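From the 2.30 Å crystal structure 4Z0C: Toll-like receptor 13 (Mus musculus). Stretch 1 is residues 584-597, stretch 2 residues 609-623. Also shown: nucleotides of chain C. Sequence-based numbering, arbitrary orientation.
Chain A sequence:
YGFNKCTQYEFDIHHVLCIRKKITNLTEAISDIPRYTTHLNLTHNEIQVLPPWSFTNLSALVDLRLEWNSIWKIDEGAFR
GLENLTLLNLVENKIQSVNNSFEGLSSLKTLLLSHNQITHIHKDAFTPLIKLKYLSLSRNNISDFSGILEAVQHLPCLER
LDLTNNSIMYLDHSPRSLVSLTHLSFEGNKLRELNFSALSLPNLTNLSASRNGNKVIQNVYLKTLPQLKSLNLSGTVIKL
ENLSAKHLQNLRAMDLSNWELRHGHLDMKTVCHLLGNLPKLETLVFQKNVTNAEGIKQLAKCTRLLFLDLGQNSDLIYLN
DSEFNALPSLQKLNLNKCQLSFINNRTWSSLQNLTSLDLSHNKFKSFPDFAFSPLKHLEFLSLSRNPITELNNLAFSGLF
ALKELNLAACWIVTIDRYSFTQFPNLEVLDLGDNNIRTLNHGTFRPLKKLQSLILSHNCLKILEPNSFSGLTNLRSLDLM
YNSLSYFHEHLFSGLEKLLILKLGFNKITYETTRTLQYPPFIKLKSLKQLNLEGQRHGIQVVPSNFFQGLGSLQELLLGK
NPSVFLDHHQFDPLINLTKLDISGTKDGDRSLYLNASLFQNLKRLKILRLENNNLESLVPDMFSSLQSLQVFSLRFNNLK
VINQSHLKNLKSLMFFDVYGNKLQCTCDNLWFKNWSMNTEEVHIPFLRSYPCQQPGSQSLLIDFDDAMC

Stretch 1 584-597: GTKDGDRSLYLNAS
Stretch 2 609-623: RLENNNLESLVPDMF

Adjacent turns of a solenoid repeat lie side by side, and the two stretches of Toll-like receptor 13 considered here illustrate how a buried asparagine can join them. The chains run in the same direction, with CA atoms 4.7 Å apart for Gly584 and Asn612, 4.1 Å for Lys586 and Asn613, 4.9 Å for Gly588 and Leu615, and 5.5 Å for Ala596 and Met622. The first stretch begins as an irregular loop in which Gly584 (phi/psi 84/20) and Lys586 (78/-7) take positive phi. A short helix through Ser591 follows, closed by Leu592 N to Gly588 O at 2.6 Å, and Leu592 to Leu594 then extend as a strand (phi -143 to -125, psi 122 to 129). The second stretch is largely loop: Asn612 (52/44) and Asn614 (50/35) flank Asn613 (-113/4), and a type II turn spans Val619 to Met622, with Met622 N bonded to Val619 O at 3.1 Å.

Backbone amides of the first stretch find carbonyls of the second. Gly584 N donates to Glu611 O at 2.8 Å and Gly588 N to Asn613 O at 2.7 Å; between them, Lys586 N makes a weak bond to Asn612 O at 3.1 Å, its angle only 121°.

Asn613 (chi1 m, -81°) supplies the side-chain link. Its OD1 accepts from Thr585 N at 2.9 Å and from Thr585 OG1 at 2.6 Å, so one amide oxygen holds both the backbone and the p-rotamer hydroxyl (chi1 78°). The chain of polar contacts continues within the first stretch: Ser591 OG, also on a p rotamer, donates to Thr585 OG1 at 2.6 Å and accepts from Asp587 N at 3.1 Å. Buried polar groups are thereby paired.

Beyond this polar end, apolar contacts take over. Leu592 CD1 meets Leu615 CD1 at 4.0 Å, and Leu594 (chi1 m, chi2 t) brings CD1 to 4.3 Å from Leu610 CD2. The extended Met622 (t, t, m) places CE 3.7 Å from Leu594 CB and 3.3 Å from Leu594 O. At the exposed margin Ala596 CB lies 4.0 Å from Val619 CG1, while one water bridges the backbones by donating to Ala596 O at 2.7 Å and Met622 O at 2.8 Å.

Glu611, whose CA-to-CB bond points away from the first stretch, turns its side chain to the RNA: its OE1 accepts from G8 N1 and G8 N2, each at 2.8 Å. Its backbone carbonyl thus binds the neighboring turn while its carboxylate hydrogen-bonds to a guanine base.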

# COMPACT_ATOMS: atom_id res chain seq x y z
N GLY A 584 -0.92 14.05 10.09
CA GLY A 584 -1.77 13.13 9.36
C GLY A 584 -2.11 11.81 10.03
O GLY A 584 -2.48 10.88 9.34
N THR A 585 -2.00 11.71 11.36
CA THR A 585 -2.50 10.52 12.05
C THR A 585 -4.03 10.57 12.15
O THR A 585 -4.67 9.53 12.23
CB THR A 585 -1.87 10.32 13.45
OG1 THR A 585 -2.47 11.21 14.41
CG2 THR A 585 -0.36 10.53 13.38
N LYS A 586 -4.58 11.77 12.18
CA LYS A 586 -6.01 12.00 11.93
C LYS A 586 -7.02 11.68 13.04
O LYS A 586 -8.19 12.00 12.87
CB LYS A 586 -6.46 11.33 10.63
CG LYS A 586 -5.87 11.93 9.36
CD LYS A 586 -6.73 11.56 8.15
CE LYS A 586 -6.00 11.77 6.81
NZ LYS A 586 -5.10 10.63 6.45
N ASP A 587 -6.63 11.07 14.15
CA ASP A 587 -7.54 11.13 15.30
C ASP A 587 -6.85 11.07 16.65
O ASP A 587 -6.85 10.03 17.33
CB ASP A 587 -8.75 10.17 15.22
CG ASP A 587 -8.35 8.74 15.11
OD1 ASP A 587 -7.16 8.49 14.84
OD2 ASP A 587 -9.23 7.86 15.27
N GLY A 588 -6.31 12.23 17.01
CA GLY A 588 -5.55 12.49 18.21
C GLY A 588 -5.19 11.41 19.20
O GLY A 588 -4.20 10.69 19.03
N ASP A 589 -5.98 11.31 20.26
CA ASP A 589 -5.62 10.48 21.40
C ASP A 589 -5.45 9.02 21.00
O ASP A 589 -4.55 8.34 21.49
CB ASP A 589 -6.64 10.63 22.53
CG ASP A 589 -6.42 11.90 23.35
OD1 ASP A 589 -5.27 12.37 23.41
OD2 ASP A 589 -7.40 12.43 23.94
N ARG A 590 -6.27 8.55 20.07
CA ARG A 590 -6.18 7.18 19.60
C ARG A 590 -4.95 6.96 18.72
O ARG A 590 -4.34 5.91 18.80
CB ARG A 590 -7.43 6.78 18.82
CG ARG A 590 -8.69 6.67 19.67
CD ARG A 590 -9.85 6.20 18.82
NE ARG A 590 -11.08 6.91 19.15
CZ ARG A 590 -11.66 7.80 18.35
NH1 ARG A 590 -11.15 8.06 17.16
NH2 ARG A 590 -12.77 8.41 18.73
N SER A 591 -4.54 7.97 17.94
CA SER A 591 -3.50 7.76 16.93
C SER A 591 -2.16 8.40 17.26
O SER A 591 -1.16 8.13 16.57
CB SER A 591 -3.96 8.28 15.56
OG SER A 591 -4.26 9.66 15.59
N LEU A 592 -2.12 9.23 18.29
CA LEU A 592 -0.91 10.00 18.59
C LEU A 592 -0.71 10.12 20.08
O LEU A 592 -1.63 10.48 20.80
CB LEU A 592 -1.02 11.40 18.00
CG LEU A 592 0.21 12.14 17.47
CD1 LEU A 592 0.02 13.66 17.63
CD2 LEU A 592 1.53 11.68 18.05
N TYR A 593 0.49 9.78 20.55
CA TYR A 593 0.88 10.11 21.91
C TYR A 593 2.29 10.65 21.93
O TYR A 593 3.20 10.02 21.40
CB TYR A 593 0.78 8.90 22.85
CG TYR A 593 1.05 9.27 24.29
CD1 TYR A 593 2.34 9.31 24.79
CD2 TYR A 593 0.00 9.61 25.13
CE1 TYR A 593 2.59 9.67 26.11
CE2 TYR A 593 0.23 9.98 26.44
CZ TYR A 593 1.52 10.00 26.93
OH TYR A 593 1.72 10.36 28.24
N LEU A 594 2.46 11.80 22.57
CA LEU A 594 3.77 12.42 22.75
C LEU A 594 3.98 12.65 24.25
O LEU A 594 3.14 13.29 24.89
CB LEU A 594 3.84 13.75 22.00
CG LEU A 594 3.48 13.76 20.50
CD1 LEU A 594 3.46 15.18 19.94
CD2 LEU A 594 4.46 12.93 19.72
N ASN A 595 5.04 12.08 24.80
CA ASN A 595 5.38 12.28 26.21
C ASN A 595 5.45 13.78 26.49
O ASN A 595 5.88 14.55 25.63
CB ASN A 595 6.71 11.59 26.54
CG ASN A 595 7.11 11.74 28.02
OD1 ASN A 595 7.45 12.84 28.47
ND2 ASN A 595 7.10 10.63 28.76
N ALA A 596 5.01 14.18 27.68
CA ALA A 596 4.93 15.60 28.02
C ALA A 596 6.26 16.31 27.82
O ALA A 596 6.29 17.46 27.39
CB ALA A 596 4.43 15.78 29.44
N SER A 597 7.37 15.63 28.09
CA SER A 597 8.68 16.25 27.95
C SER A 597 9.48 15.75 26.74
O SER A 597 10.71 15.87 26.72
CB SER A 597 9.50 16.04 29.23
OG SER A 597 9.50 14.68 29.63
N ARG A 609 5.74 20.41 12.51
CA ARG A 609 4.43 20.21 11.91
C ARG A 609 3.69 19.04 12.54
O ARG A 609 4.17 17.90 12.56
CB ARG A 609 4.54 20.04 10.39
CG ARG A 609 4.95 21.34 9.68
CD ARG A 609 5.28 21.10 8.22
NE ARG A 609 5.52 22.36 7.51
CZ ARG A 609 6.07 22.45 6.31
NH1 ARG A 609 6.46 21.34 5.67
NH2 ARG A 609 6.24 23.64 5.74
N LEU A 610 2.52 19.34 13.08
CA LEU A 610 1.72 18.41 13.84
C LEU A 610 0.31 18.53 13.29
O LEU A 610 -0.65 18.58 14.05
CB LEU A 610 1.75 18.79 15.32
CG LEU A 610 2.52 17.94 16.33
CD1 LEU A 610 3.79 17.34 15.76
CD2 LEU A 610 2.82 18.71 17.62
N GLU A 611 0.22 18.61 11.97
CA GLU A 611 -1.03 18.93 11.26
C GLU A 611 -1.95 17.74 11.04
O GLU A 611 -1.51 16.60 11.02
CB GLU A 611 -0.72 19.57 9.88
CG GLU A 611 0.51 20.48 9.86
CD GLU A 611 0.84 21.10 8.48
OE1 GLU A 611 0.24 20.70 7.45
OE2 GLU A 611 1.75 21.95 8.44
N ASN A 612 -3.23 18.01 10.85
CA ASN A 612 -4.19 16.98 10.49
C ASN A 612 -4.14 15.80 11.46
O ASN A 612 -4.14 14.64 11.06
CB ASN A 612 -3.97 16.49 9.07
CG ASN A 612 -5.26 16.47 8.26
OD1 ASN A 612 -6.14 15.63 8.48
ND2 ASN A 612 -5.37 17.39 7.31
N ASN A 613 -4.07 16.11 12.75
CA ASN A 613 -4.04 15.07 13.76
C ASN A 613 -5.30 15.11 14.59
O ASN A 613 -5.43 14.35 15.54
CB ASN A 613 -2.83 15.22 14.65
CG ASN A 613 -1.60 14.65 14.04
OD1 ASN A 613 -1.61 13.53 13.55
ND2 ASN A 613 -0.52 15.43 14.02
N ASN A 614 -6.22 16.01 14.23
CA ASN A 614 -7.45 16.19 15.00
C ASN A 614 -7.24 16.36 16.51
O ASN A 614 -8.04 15.89 17.31
CB ASN A 614 -8.42 15.04 14.73
CG ASN A 614 -9.38 15.35 13.59
OD1 ASN A 614 -10.58 15.07 13.69
ND2 ASN A 614 -8.88 15.94 12.52
N LEU A 615 -6.15 17.03 16.88
CA LEU A 615 -5.86 17.35 18.28
C LEU A 615 -6.98 18.18 18.90
O LEU A 615 -7.48 19.11 18.28
CB LEU A 615 -4.56 18.15 18.37
CG LEU A 615 -3.20 17.49 18.66
CD1 LEU A 615 -3.18 16.00 18.38
CD2 LEU A 615 -2.07 18.23 17.89
N GLU A 616 -7.35 17.86 20.14
CA GLU A 616 -8.44 18.58 20.82
C GLU A 616 -7.92 19.62 21.83
O GLU A 616 -8.59 20.62 22.11
CB GLU A 616 -9.40 17.57 21.47
CG GLU A 616 -10.85 17.82 21.11
CD GLU A 616 -11.34 16.88 20.01
OE1 GLU A 616 -10.57 15.98 19.63
OE2 GLU A 616 -12.48 17.07 19.50
N SER A 617 -6.72 19.38 22.35
CA SER A 617 -6.09 20.24 23.34
C SER A 617 -4.58 20.19 23.13
O SER A 617 -4.09 19.37 22.36
CB SER A 617 -6.38 19.75 24.76
OG SER A 617 -7.75 19.43 24.92
N LEU A 618 -3.85 21.03 23.85
CA LEU A 618 -2.39 21.00 23.82
C LEU A 618 -1.82 20.64 25.21
O LEU A 618 -2.37 21.04 26.23
CB LEU A 618 -1.86 22.35 23.35
CG LEU A 618 -1.36 22.54 21.90
CD1 LEU A 618 -2.08 21.67 20.86
CD2 LEU A 618 -1.43 24.03 21.53
N VAL A 619 -0.76 19.85 25.24
CA VAL A 619 -0.12 19.47 26.50
C VAL A 619 0.69 20.64 27.07
O VAL A 619 1.58 21.16 26.39
CB VAL A 619 0.82 18.25 26.30
CG1 VAL A 619 1.72 18.05 27.50
CG2 VAL A 619 0.01 16.97 26.00
N PRO A 620 0.42 21.04 28.34
CA PRO A 620 1.09 22.19 28.97
C PRO A 620 2.62 22.04 29.01
O PRO A 620 3.11 20.96 29.35
CB PRO A 620 0.52 22.20 30.40
CG PRO A 620 -0.81 21.55 30.27
CD PRO A 620 -0.63 20.47 29.21
N ASP A 621 3.33 23.11 28.63
CA ASP A 621 4.81 23.11 28.60
C ASP A 621 5.46 22.11 27.64
O ASP A 621 6.66 21.83 27.73
CB ASP A 621 5.40 22.96 30.01
CG ASP A 621 5.30 24.25 30.84
OD1 ASP A 621 5.64 25.34 30.32
OD2 ASP A 621 4.91 24.16 32.03
N MET A 622 4.68 21.53 26.73
CA MET A 622 5.26 20.63 25.75
C MET A 622 6.24 21.32 24.79
O MET A 622 7.25 20.75 24.39
CB MET A 622 4.16 19.92 24.96
CG MET A 622 4.69 18.98 23.89
SD MET A 622 3.39 17.91 23.25
CE MET A 622 3.55 16.55 24.41
N PHE A 623 5.96 22.58 24.47
CA PHE A 623 6.74 23.28 23.44
C PHE A 623 7.68 24.33 24.02
O PHE A 623 8.47 24.93 23.28
CB PHE A 623 5.77 23.93 22.45
CG PHE A 623 4.68 22.99 21.96
CD1 PHE A 623 4.98 21.91 21.15
CD2 PHE A 623 3.35 23.21 22.30
CE1 PHE A 623 3.99 21.06 20.72
CE2 PHE A 623 2.35 22.35 21.85
CZ PHE A 623 2.67 21.29 21.06
P G C 8 -3.79 22.77 2.25
OP1 G C 8 -4.79 23.76 1.74
OP2 G C 8 -2.96 23.01 3.45
O5' G C 8 -4.66 21.46 2.50
C5' G C 8 -5.34 20.85 1.41
C4' G C 8 -6.03 19.57 1.81
O4' G C 8 -5.05 18.54 2.11
C3' G C 8 -6.93 19.68 3.04
O3' G C 8 -8.21 19.12 2.76
C2' G C 8 -6.23 18.83 4.09
O2' G C 8 -7.09 18.17 4.98
C1' G C 8 -5.45 17.84 3.25
N9 G C 8 -4.31 17.29 3.97
C8 G C 8 -4.10 15.95 4.22
N7 G C 8 -3.05 15.75 4.96
C5 G C 8 -2.54 17.02 5.24
C6 G C 8 -1.41 17.42 6.00
O6 G C 8 -0.58 16.71 6.60
N1 G C 8 -1.25 18.80 6.02
C2 G C 8 -2.09 19.68 5.40
N2 G C 8 -1.79 20.98 5.55
N3 G C 8 -3.16 19.32 4.69
C4 G C 8 -3.33 17.98 4.65
P A C 7 0.75 25.05 1.16
OP1 A C 7 -0.49 25.61 0.60
OP2 A C 7 1.12 25.28 2.58
O5' A C 7 0.72 23.47 0.94
C5' A C 7 0.11 22.91 -0.22
C4' A C 7 -0.63 21.64 0.13
O4' A C 7 0.30 20.58 0.47
C3' A C 7 -1.55 21.72 1.33
O3' A C 7 -2.79 22.36 1.05
C2' A C 7 -1.68 20.25 1.75
O2' A C 7 -2.59 19.57 0.91
C1' A C 7 -0.27 19.73 1.45
N9 A C 7 0.58 19.74 2.65
C8 A C 7 1.12 20.87 3.24
N7 A C 7 1.85 20.61 4.29
C5 A C 7 1.78 19.22 4.42
C6 A C 7 2.33 18.33 5.36
N6 A C 7 3.10 18.76 6.37
N1 A C 7 2.08 17.00 5.23
C2 A C 7 1.31 16.60 4.20
N3 A C 7 0.72 17.35 3.26
C4 A C 7 1.00 18.67 3.41
P A C 6 6.81 23.37 2.01
OP1 A C 6 7.76 22.99 0.92
OP2 A C 6 7.38 23.50 3.36
O5' A C 6 6.06 24.70 1.56
C5' A C 6 5.02 25.28 2.35
C4' A C 6 3.97 25.94 1.48
O4' A C 6 4.60 26.98 0.68
C3' A C 6 3.28 25.02 0.49
O3' A C 6 1.98 25.53 0.25
C2' A C 6 4.13 25.18 -0.77
O2' A C 6 3.47 24.85 -1.97
C1' A C 6 4.48 26.67 -0.71
N9 A C 6 5.76 27.03 -1.32
C8 A C 6 6.92 26.30 -1.39
N7 A C 6 7.93 26.95 -1.95
C5 A C 6 7.41 28.20 -2.25
C6 A C 6 7.97 29.35 -2.84
N6 A C 6 9.23 29.43 -3.25
N1 A C 6 7.17 30.44 -2.99
C2 A C 6 5.91 30.36 -2.56
N3 A C 6 5.26 29.34 -2.00
C4 A C 6 6.07 28.27 -1.86
O HOH W 1 7.86 18.20 25.37